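FIG000988: Predicted permease (Vibrio cholerae, PDB 6MJP) probably serves as a permease subunit of the LptBFG ABC transporter, which moves lipopolysaccharide from the inner membrane towards the outer membrane. Local coordinates at residues D[192-197]-D[206-211]; D[266-271]-D[329-334]; D[270-275]-D[308-313]. One frame throughout, in Å; residues are numbered along the deposited sequence.

Contact 1: residues D[192-197]-D[206-211]; sequences SGDVKE and TLYDGT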
loop_
_atom_site.group_PDB
_atom_site.type_symbol
_atom_site.label_atom_id
_atom_site.label_comp_id
_atom_site.label_asym_id
_atom_site.label_seq_id
_atom_site.Cartn_x
_atom_site.Cartn_y
_atom_site.Cartn_z
ATOM N N SER D 192 -31.235 21.166 -24.845
ATOM C CA SER D 192 -31.270 19.944 -24.051
ATOM C C SER D 192 -31.402 18.739 -24.977
ATOM O O SER D 192 -32.090 18.808 -25.998
ATOM C CB SER D 192 -32.432 19.978 -23.049
ATOM O OG SER D 192 -32.428 21.176 -22.295
ATOM N N GLY D 193 -30.750 17.635 -24.611
ATOM C CA GLY D 193 -30.766 16.432 -25.421
ATOM C C GLY D 193 -30.364 15.216 -24.617
ATOM O O GLY D 193 -29.484 15.287 -23.756
ATOM N N ASP D 194 -31.007 14.086 -24.910
ATOM C CA ASP D 194 -30.769 12.818 -24.227
ATOM C C ASP D 194 -29.960 11.865 -25.102
ATOM O O ASP D 194 -29.820 12.058 -26.314
ATOM C CB ASP D 194 -32.093 12.144 -23.835
ATOM C CG ASP D 194 -32.787 12.840 -22.681
ATOM O OD1 ASP D 194 -32.331 13.931 -22.281
ATOM O OD2 ASP D 194 -33.789 12.290 -22.170
ATOM N N VAL D 195 -29.439 10.818 -24.463
ATOM C CA VAL D 195 -28.661 9.768 -25.113
ATOM C C VAL D 195 -29.183 8.423 -24.629
ATOM O O VAL D 195 -29.476 8.258 -23.440
ATOM C CB VAL D 195 -27.154 9.896 -24.807
ATOM C CG1 VAL D 195 -26.368 8.787 -25.493
ATOM C CG2 VAL D 195 -26.628 11.264 -25.214
ATOM N N LYS D 196 -29.290 7.460 -25.543
ATOM C CA LYS D 196 -29.822 6.150 -25.198
ATOM C C LYS D 196 -29.119 5.080 -26.020
ATOM O O LYS D 196 -28.516 5.361 -27.059
ATOM C CB LYS D 196 -31.338 6.079 -25.425
ATOM N N GLU D 197 -29.207 3.842 -25.539
ATOM C CA GLU D 197 -28.691 2.697 -26.279
ATOM C C GLU D 197 -29.782 1.652 -26.508
ATOM O O GLU D 197 -30.818 1.937 -27.113
ATOM C CB GLU D 197 -27.509 2.063 -25.547
ATOM C CG GLU D 197 -26.198 2.814 -25.697
ATOM C CD GLU D 197 -25.000 1.942 -25.375
ATOM O OE1 GLU D 197 -24.705 1.737 -24.178
ATOM O OE2 GLU D 197 -24.361 1.444 -26.325
ATOM N N THR D 206 -30.771 12.305 -28.941
ATOM C CA THR D 206 -31.834 13.206 -29.363
ATOM C C THR D 206 -31.522 14.614 -28.865
ATOM O O THR D 206 -30.924 14.773 -27.802
ATOM C CB THR D 206 -33.195 12.729 -28.839
ATOM O OG1 THR D 206 -34.210 13.673 -29.199
ATOM C CG2 THR D 206 -33.166 12.559 -27.327
ATOM N N LEU D 207 -31.897 15.638 -29.638
ATOM C CA LEU D 207 -31.709 17.033 -29.252
ATOM C C LEU D 207 -33.054 17.750 -29.177
ATOM O O LEU D 207 -33.946 17.499 -29.991
ATOM C CB LEU D 207 -30.792 17.773 -30.240
ATOM C CG LEU D 207 -29.302 17.427 -30.183
ATOM C CD1 LEU D 207 -28.486 18.412 -30.992
ATOM C CD2 LEU D 207 -28.818 17.397 -28.747
ATOM N N TYR D 208 -33.193 18.677 -28.221
ATOM C CA TYR D 208 -34.471 19.360 -27.989
ATOM C C TYR D 208 -34.305 20.874 -28.064
ATOM O O TYR D 208 -33.373 21.421 -27.467
ATOM C CB TYR D 208 -35.062 18.982 -26.623
ATOM C CG TYR D 208 -35.304 17.504 -26.404
ATOM C CD1 TYR D 208 -35.730 16.676 -27.440
ATOM C CD2 TYR D 208 -35.119 16.942 -25.153
ATOM C CE1 TYR D 208 -35.959 15.326 -27.223
ATOM C CE2 TYR D 208 -35.343 15.601 -24.926
ATOM C CZ TYR D 208 -35.761 14.797 -25.959
ATOM O OH TYR D 208 -35.977 13.462 -25.710
ATOM N N ASP D 209 -35.217 21.552 -28.772
ATOM C CA ASP D 209 -35.182 23.010 -28.839
ATOM C C ASP D 209 -33.837 23.546 -29.327
ATOM O O ASP D 209 -33.078 24.120 -28.540
ATOM C CB ASP D 209 -35.509 23.615 -27.461
ATOM C CG ASP D 209 -35.938 25.089 -27.535
ATOM O OD1 ASP D 209 -35.937 25.684 -28.641
ATOM O OD2 ASP D 209 -36.302 25.656 -26.478
ATOM N N GLY D 210 -33.535 23.380 -30.609
ATOM C CA GLY D 210 -32.317 23.936 -31.155
ATOM C C GLY D 210 -32.444 24.256 -32.630
ATOM O O GLY D 210 -33.541 24.265 -33.193
ATOM N N THR D 211 -31.298 24.537 -33.250
ATOM C CA THR D 211 -31.210 24.782 -34.685
ATOM C C THR D 211 -29.989 24.048 -35.230
ATOM O O THR D 211 -28.947 23.990 -34.568
ATOM C CB THR D 211 -31.131 26.290 -34.998
ATOM O OG1 THR D 211 -30.105 26.895 -34.204
ATOM C CG2 THR D 211 -32.434 26.962 -34.655
#
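Tyr-208 and Ser-192 face each other across a beta hairpin formed by strands 192-196 and 203-208. The hairpin belongs to the beta-sheet domain inserted between helices 95-134 and 260-286. In LptF and LptG relatives this domain is periplasmic and has a jellyroll-like fold. The two short strand segments run antiparallel at 163°, and their axes approach to 4.4 Å.

The side chain of Tyr-208 leans back over the neighbouring strand. Its CG lies anti to its own carbonyl carbon (chi1 -58°), beside the backbone N. Starting at the root, Tyr-208 CB sits 3.0 Å from Ser-192 O. One atom further out, Tyr-208 CG is 3.5 Å from that same Ser-192 O. Tyr-208 CD2 still meets Ser-192 O, at 3.7 Å. The ring then passes obliquely by Gly-193 CA and Asp-194 OD1. At the tip, Tyr-208 OH comes no nearer than 4.3 Å to Asp-194 OD2.

Ser-192 and Tyr-208 form an antiparallel hydrogen-bonded pair. Of its two bonds, the one from Ser-192 N is weak, and the modelled length of the one from Tyr-208 N is doubtful. Thr-206 N gives a single hydrogen bond to Asp-194 O, 2.8 Å long and fairly straight at 164°.

Leu-207 points to the other face of the sheet, where it also touches Val-172 and Phe-227. Strand 230-235 flanks 203-208 on the side away from 192-196, and Thr-206 OG1 makes a weak hydrogen bond to Tyr-230 O there. The methyl of Thr-206 turns back to the hairpin partner: its CG2 rests 3.7 Å from Asp-194 CB, on the same face as the Tyr-208 ring.

Contact 2: residues D[266-271]-D[329-334]; sequences LQWRIS and IGLWPI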
loop_
_atom_site.group_PDB
_atom_site.type_symbol
_atom_site.label_atom_id
_atom_site.label_comp_id
_atom_site.label_asym_id
_atom_site.label_seq_id
_atom_site.Cartn_x
_atom_site.Cartn_y
_atom_site.Cartn_z
ATOM N N LEU D 266 -18.210 -22.869 -15.250
ATOM C CA LEU D 266 -18.181 -24.059 -14.405
ATOM C C LEU D 266 -16.771 -24.348 -13.912
ATOM O O LEU D 266 -16.573 -24.722 -12.749
ATOM C CB LEU D 266 -18.734 -25.260 -15.172
ATOM C CG LEU D 266 -18.684 -26.600 -14.439
ATOM C CD1 LEU D 266 -19.542 -26.551 -13.188
ATOM C CD2 LEU D 266 -19.134 -27.721 -15.355
ATOM N N GLN D 267 -15.777 -24.176 -14.786
ATOM C CA GLN D 267 -14.395 -24.399 -14.384
ATOM C C GLN D 267 -13.911 -23.351 -13.398
ATOM O O GLN D 267 -13.063 -23.654 -12.558
ATOM C CB GLN D 267 -13.483 -24.416 -15.601
ATOM C CG GLN D 267 -13.743 -25.569 -16.512
ATOM C CD GLN D 267 -12.670 -25.717 -17.547
ATOM O OE1 GLN D 267 -11.484 -25.565 -17.252
ATOM N NE2 GLN D 267 -13.074 -26.016 -18.776
ATOM N N TRP D 268 -14.405 -22.117 -13.494
ATOM C CA TRP D 268 -14.039 -21.127 -12.492
ATOM C C TRP D 268 -14.623 -21.502 -11.143
ATOM O O TRP D 268 -13.933 -21.445 -10.121
ATOM C CB TRP D 268 -14.498 -19.731 -12.918
ATOM C CG TRP D 268 -13.754 -18.596 -12.227
ATOM C CD1 TRP D 268 -12.413 -18.327 -12.299
ATOM C CD2 TRP D 268 -14.319 -17.578 -11.385
ATOM N NE1 TRP D 268 -12.109 -17.214 -11.544
ATOM C CE2 TRP D 268 -13.259 -16.737 -10.974
ATOM C CE3 TRP D 268 -15.612 -17.301 -10.935
ATOM C CZ2 TRP D 268 -13.457 -15.642 -10.138
ATOM C CZ3 TRP D 268 -15.806 -16.212 -10.104
ATOM C CH2 TRP D 268 -14.735 -15.395 -9.714
ATOM N N ARG D 269 -15.899 -21.901 -11.128
ATOM C CA ARG D 269 -16.533 -22.306 -9.879
ATOM C C ARG D 269 -15.786 -23.463 -9.232
ATOM O O ARG D 269 -15.560 -23.463 -8.016
ATOM C CB ARG D 269 -17.987 -22.685 -10.125
ATOM C CG ARG D 269 -18.863 -21.522 -10.510
ATOM C CD ARG D 269 -20.286 -21.959 -10.805
ATOM N NE ARG D 269 -21.130 -20.831 -11.202
ATOM C CZ ARG D 269 -22.418 -20.928 -11.518
ATOM N NH1 ARG D 269 -23.030 -22.104 -11.488
ATOM N NH2 ARG D 269 -23.096 -19.843 -11.864
ATOM N N ILE D 270 -15.386 -24.454 -10.031
ATOM C CA ILE D 270 -14.657 -25.582 -9.466
ATOM C C ILE D 270 -13.228 -25.187 -9.119
ATOM O O ILE D 270 -12.652 -25.723 -8.169
ATOM C CB ILE D 270 -14.696 -26.797 -10.416
ATOM C CG1 ILE D 270 -14.206 -28.054 -9.704
ATOM C CG2 ILE D 270 -13.835 -26.579 -11.635
ATOM C CD1 ILE D 270 -14.077 -29.254 -10.622
ATOM N N SER D 271 -12.630 -24.243 -9.853
ATOM C CA SER D 271 -11.237 -23.903 -9.568
ATOM C C SER D 271 -11.105 -23.153 -8.253
ATOM O O SER D 271 -10.044 -23.200 -7.624
ATOM C CB SER D 271 -10.621 -23.079 -10.697
ATOM O OG SER D 271 -11.183 -21.778 -10.733
ATOM N N ILE D 329 -9.026 -27.784 -22.044
ATOM C CA ILE D 329 -7.896 -27.634 -21.131
ATOM C C ILE D 329 -8.204 -26.606 -20.046
ATOM O O ILE D 329 -7.834 -26.796 -18.886
ATOM C CB ILE D 329 -6.614 -27.281 -21.914
ATOM C CG1 ILE D 329 -6.738 -25.918 -22.597
ATOM C CG2 ILE D 329 -6.323 -28.357 -22.955
ATOM C CD1 ILE D 329 -5.464 -25.461 -23.266
ATOM N N GLY D 330 -8.894 -25.526 -20.403
ATOM C CA GLY D 330 -9.477 -24.628 -19.422
ATOM C C GLY D 330 -8.484 -24.083 -18.420
ATOM O O GLY D 330 -7.353 -23.719 -18.760
ATOM N N LEU D 331 -8.912 -24.031 -17.160
ATOM C CA LEU D 331 -8.123 -23.475 -16.071
ATOM C C LEU D 331 -7.223 -24.509 -15.407
ATOM O O LEU D 331 -6.572 -24.194 -14.407
ATOM C CB LEU D 331 -9.050 -22.851 -15.028
ATOM C CG LEU D 331 -10.225 -22.036 -15.569
ATOM C CD1 LEU D 331 -11.103 -21.602 -14.415
ATOM C CD2 LEU D 331 -9.762 -20.830 -16.390
ATOM N N TRP D 332 -7.184 -25.733 -15.932
ATOM C CA TRP D 332 -6.306 -26.759 -15.379
ATOM C C TRP D 332 -4.842 -26.338 -15.303
ATOM O O TRP D 332 -4.233 -26.546 -14.239
ATOM C CB TRP D 332 -6.448 -28.055 -16.190
ATOM C CG TRP D 332 -7.762 -28.765 -16.016
ATOM C CD1 TRP D 332 -8.951 -28.452 -16.608
ATOM C CD2 TRP D 332 -8.010 -29.926 -15.210
ATOM N NE1 TRP D 332 -9.926 -29.338 -16.213
ATOM C CE2 TRP D 332 -9.374 -30.253 -15.356
ATOM C CE3 TRP D 332 -7.209 -30.719 -14.375
ATOM C CZ2 TRP D 332 -9.958 -31.337 -14.698
ATOM C CZ3 TRP D 332 -7.792 -31.796 -13.722
ATOM C CH2 TRP D 332 -9.152 -32.093 -13.888
ATOM N N PRO D 333 -4.217 -25.768 -16.345
ATOM C CA PRO D 333 -2.790 -25.425 -16.219
ATOM C C PRO D 333 -2.493 -24.393 -15.136
ATOM O O PRO D 333 -1.447 -24.500 -14.484
ATOM C CB PRO D 333 -2.423 -24.910 -17.618
ATOM C CG PRO D 333 -3.712 -24.470 -18.207
ATOM C CD PRO D 333 -4.729 -25.435 -17.686
ATOM N N ILE D 334 -3.370 -23.411 -14.904
ATOM C CA ILE D 334 -3.111 -22.451 -13.832
ATOM C C ILE D 334 -3.092 -23.155 -12.482
ATOM O O ILE D 334 -2.192 -22.936 -11.664
ATOM C CB ILE D 334 -4.142 -21.309 -13.844
ATOM C CG1 ILE D 334 -4.222 -20.665 -15.228
ATOM C CG2 ILE D 334 -3.766 -20.276 -12.785
ATOM C CD1 ILE D 334 -2.943 -19.990 -15.644
#
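Gln-267 of helix 260-286 meets Leu-331 in the turn that leads into helix 332-346. The polar part is one hydrogen bond. Leu-331 N donates to Gln-267 OE1 over 3.0 Å, with an angle of 155° at the hydrogen. The donor is tilted 26° from the plane of the amide carbonyl. Chi2 of -169° extends the Gln-267 chain and carries CD towards the turn. Gln-267 OE1 also lies beside Gly-330 CA and 3.9 Å from Trp-332 CD1.

The apolar part centres on Leu-331. Leu-331 CD1 touches the helix backbone, 3.4 Å from Gln-267 O. Leu-331 CD1 lies 3.9 Å from Gln-267 CB. The same methyl meets the Trp-268 ring at its edge, near the ring plane, with 4.1 Å between Leu-331 CD1 and Trp-268 CD1. Ser-271 OG, which is hydrogen-bonded to Trp-268 O, is 3.7 Å from Leu-331 CD1. Thr-316 and Ile-320 of helix 299-321 also touch Leu-331.

Within the turn, Trp-332 N donates a hydrogen bond to Ile-329 O. Gly-330 takes the positive phi of the second turn position. This is a type II' beta turn at the start of a predicted transmembrane helix, held by a glutamine side chain from another such helix.

Contact 3: residues D[270-275]-D[308-313]; sequences ISLVVC and TYFLAL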
loop_
_atom_site.group_PDB
_atom_site.type_symbol
_atom_site.label_atom_id
_atom_site.label_comp_id
_atom_site.label_asym_id
_atom_site.label_seq_id
_atom_site.Cartn_x
_atom_site.Cartn_y
_atom_site.Cartn_z
ATOM N N ILE D 270 -15.386 -24.454 -10.031
ATOM C CA ILE D 270 -14.657 -25.582 -9.466
ATOM C C ILE D 270 -13.228 -25.187 -9.119
ATOM O O ILE D 270 -12.652 -25.723 -8.169
ATOM C CB ILE D 270 -14.696 -26.797 -10.416
ATOM C CG1 ILE D 270 -14.206 -28.054 -9.704
ATOM C CG2 ILE D 270 -13.835 -26.579 -11.635
ATOM C CD1 ILE D 270 -14.077 -29.254 -10.622
ATOM N N SER D 271 -12.630 -24.243 -9.853
ATOM C CA SER D 271 -11.237 -23.903 -9.568
ATOM C C SER D 271 -11.105 -23.153 -8.253
ATOM O O SER D 271 -10.044 -23.200 -7.624
ATOM C CB SER D 271 -10.621 -23.079 -10.697
ATOM O OG SER D 271 -11.183 -21.778 -10.733
ATOM N N LEU D 272 -12.152 -22.449 -7.831
ATOM C CA LEU D 272 -12.116 -21.804 -6.527
ATOM C C LEU D 272 -12.059 -22.841 -5.414
ATOM O O LEU D 272 -11.208 -22.768 -4.519
ATOM C CB LEU D 272 -13.339 -20.899 -6.367
ATOM C CG LEU D 272 -13.484 -19.713 -7.326
ATOM C CD1 LEU D 272 -14.803 -19.005 -7.093
ATOM C CD2 LEU D 272 -12.316 -18.742 -7.186
ATOM N N VAL D 273 -12.963 -23.820 -5.461
ATOM C CA VAL D 273 -12.999 -24.856 -4.438
ATOM C C VAL D 273 -11.730 -25.691 -4.453
ATOM O O VAL D 273 -11.267 -26.149 -3.402
ATOM C CB VAL D 273 -14.246 -25.720 -4.650
ATOM C CG1 VAL D 273 -14.414 -26.700 -3.509
ATOM C CG2 VAL D 273 -15.459 -24.818 -4.796
ATOM N N VAL D 274 -11.146 -25.910 -5.632
ATOM C CA VAL D 274 -9.905 -26.675 -5.707
ATOM C C VAL D 274 -8.699 -25.821 -5.331
ATOM O O VAL D 274 -7.655 -26.360 -4.946
ATOM C CB VAL D 274 -9.771 -27.292 -7.114
ATOM C CG1 VAL D 274 -8.449 -28.019 -7.293
ATOM C CG2 VAL D 274 -10.918 -28.265 -7.373
ATOM N N CYS D 275 -8.818 -24.499 -5.385
ATOM C CA CYS D 275 -7.653 -23.660 -5.130
ATOM C C CYS D 275 -7.412 -23.466 -3.645
ATOM O O CYS D 275 -6.297 -23.100 -3.250
ATOM C CB CYS D 275 -7.820 -22.294 -5.783
ATOM S SG CYS D 275 -8.686 -21.124 -4.734
ATOM N N THR D 308 -1.252 -12.903 -8.523
ATOM C CA THR D 308 -0.860 -13.520 -9.793
ATOM C C THR D 308 -1.740 -14.716 -10.116
ATOM O O THR D 308 -2.131 -14.928 -11.272
ATOM C CB THR D 308 0.601 -13.965 -9.776
ATOM O OG1 THR D 308 0.787 -14.920 -8.725
ATOM C CG2 THR D 308 1.508 -12.804 -9.555
ATOM N N TYR D 309 -2.045 -15.527 -9.107
ATOM C CA TYR D 309 -2.864 -16.701 -9.360
ATOM C C TYR D 309 -4.251 -16.314 -9.846
ATOM O O TYR D 309 -4.725 -16.825 -10.866
ATOM C CB TYR D 309 -2.966 -17.550 -8.105
ATOM C CG TYR D 309 -3.916 -18.702 -8.277
ATOM C CD1 TYR D 309 -3.570 -19.807 -9.045
ATOM C CD2 TYR D 309 -5.162 -18.688 -7.673
ATOM C CE1 TYR D 309 -4.439 -20.868 -9.201
ATOM C CE2 TYR D 309 -6.037 -19.739 -7.816
ATOM C CZ TYR D 309 -5.673 -20.830 -8.583
ATOM O OH TYR D 309 -6.551 -21.882 -8.719
ATOM N N PHE D 310 -4.922 -15.416 -9.125
ATOM C CA PHE D 310 -6.300 -15.094 -9.463
ATOM C C PHE D 310 -6.390 -14.294 -10.750
ATOM O O PHE D 310 -7.356 -14.446 -11.505
ATOM C CB PHE D 310 -6.956 -14.337 -8.318
ATOM C CG PHE D 310 -7.833 -15.197 -7.470
ATOM C CD1 PHE D 310 -7.322 -15.881 -6.380
ATOM C CD2 PHE D 310 -9.168 -15.351 -7.785
ATOM C CE1 PHE D 310 -8.132 -16.689 -5.618
ATOM C CE2 PHE D 310 -9.984 -16.151 -7.026
ATOM C CZ PHE D 310 -9.467 -16.824 -5.941
ATOM N N LEU D 311 -5.396 -13.451 -11.026
ATOM C CA LEU D 311 -5.428 -12.688 -12.265
ATOM C C LEU D 311 -5.222 -13.597 -13.469
ATOM O O LEU D 311 -5.919 -13.460 -14.483
ATOM C CB LEU D 311 -4.380 -11.579 -12.232
ATOM C CG LEU D 311 -4.972 -10.194 -11.974
ATOM C CD1 LEU D 311 -5.904 -10.258 -10.788
ATOM C CD2 LEU D 311 -3.876 -9.176 -11.733
ATOM N N ALA D 312 -4.281 -14.539 -13.373
ATOM C CA ALA D 312 -4.092 -15.494 -14.461
ATOM C C ALA D 312 -5.305 -16.398 -14.605
ATOM O O ALA D 312 -5.729 -16.703 -15.727
ATOM C CB ALA D 312 -2.830 -16.319 -14.229
ATOM N N LEU D 313 -5.883 -16.832 -13.482
ATOM C CA LEU D 313 -7.090 -17.650 -13.539
ATOM C C LEU D 313 -8.220 -16.908 -14.237
ATOM O O LEU D 313 -8.894 -17.462 -15.113
ATOM C CB LEU D 313 -7.517 -18.057 -12.134
ATOM C CG LEU D 313 -8.561 -19.165 -12.004
ATOM C CD1 LEU D 313 -7.951 -20.513 -12.304
ATOM C CD2 LEU D 313 -9.127 -19.173 -10.610
#
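The rings of Phe-310 and Tyr-309 reach from helix 299-321 to helix 260-286, as part of an antiparallel pair of predicted transmembrane helices in the permease. The Phe-310 ring receives Leu-272 CD2 obliquely, at its CE2 and CZ atoms. The nearer distance, Leu-272 CD2 to Phe-310 CE2, is 3.5 Å. The two side chains cross at about a right angle. Tyr-306 of the same helix stacks with the Phe-310 ring. Cys-275 SG also stands obliquely to it, 5.5 Å from the Phe-310 ring centroid, as a sulfur-aromatic contact.

The Tyr-309 ring meets Cys-275 CB, again obliquely. Cys-275 CB is 3.7 Å from Tyr-309 CE2 and lies close to the hydroxyl. Tyr-309 CG is anti to its backbone N (chi1 174°), and the ring points to the facing helix. The hydroxyl has its polar partner on a third helix, as Tyr-309 OH is hydrogen-bonded to Asn-335 OD1.

No hydrogen bond joins the two segments. The axes of the two short segments run at 160° and come no closer than 12.3 Å, and the contact is made mainly by side chains. On helix 299-321, Thr-308, Leu-311 and Ala-312 pack against Ala-15 and Ser-18 of the neighbouring LptC chain. One turn along from Tyr-309, Leu-313 turns both methyls to the serine hydroxyl: CD2 is 3.3 Å and CD1 3.8 Å from Ser-271 OG.

Contacts 2 and 3 adjoin, with centres about 7 Å apart, and both use helix 260-286 and share Ile-270 and Ser-271. Between them they bring together helices 260-286, 299-321 and 332-346. Leu-313 of contact 3 touches the Trp-268 ring of contact 2, with Trp-268 NE1 and Leu-313 CD2 3.7 Å apart. Contact 1 is remote in the beta-sheet domain, its centre about 47 Å from that of contact 2 and 46 Å from that of contact 3. A bound dodecyl maltoside lies about 4 Å from the Tyr-309 side chain. The glucoside detergent pocket, lined by Glu-10, Arg-78, Glu-82, Arg-295 and Phe-296, includes no residue of the three contacts.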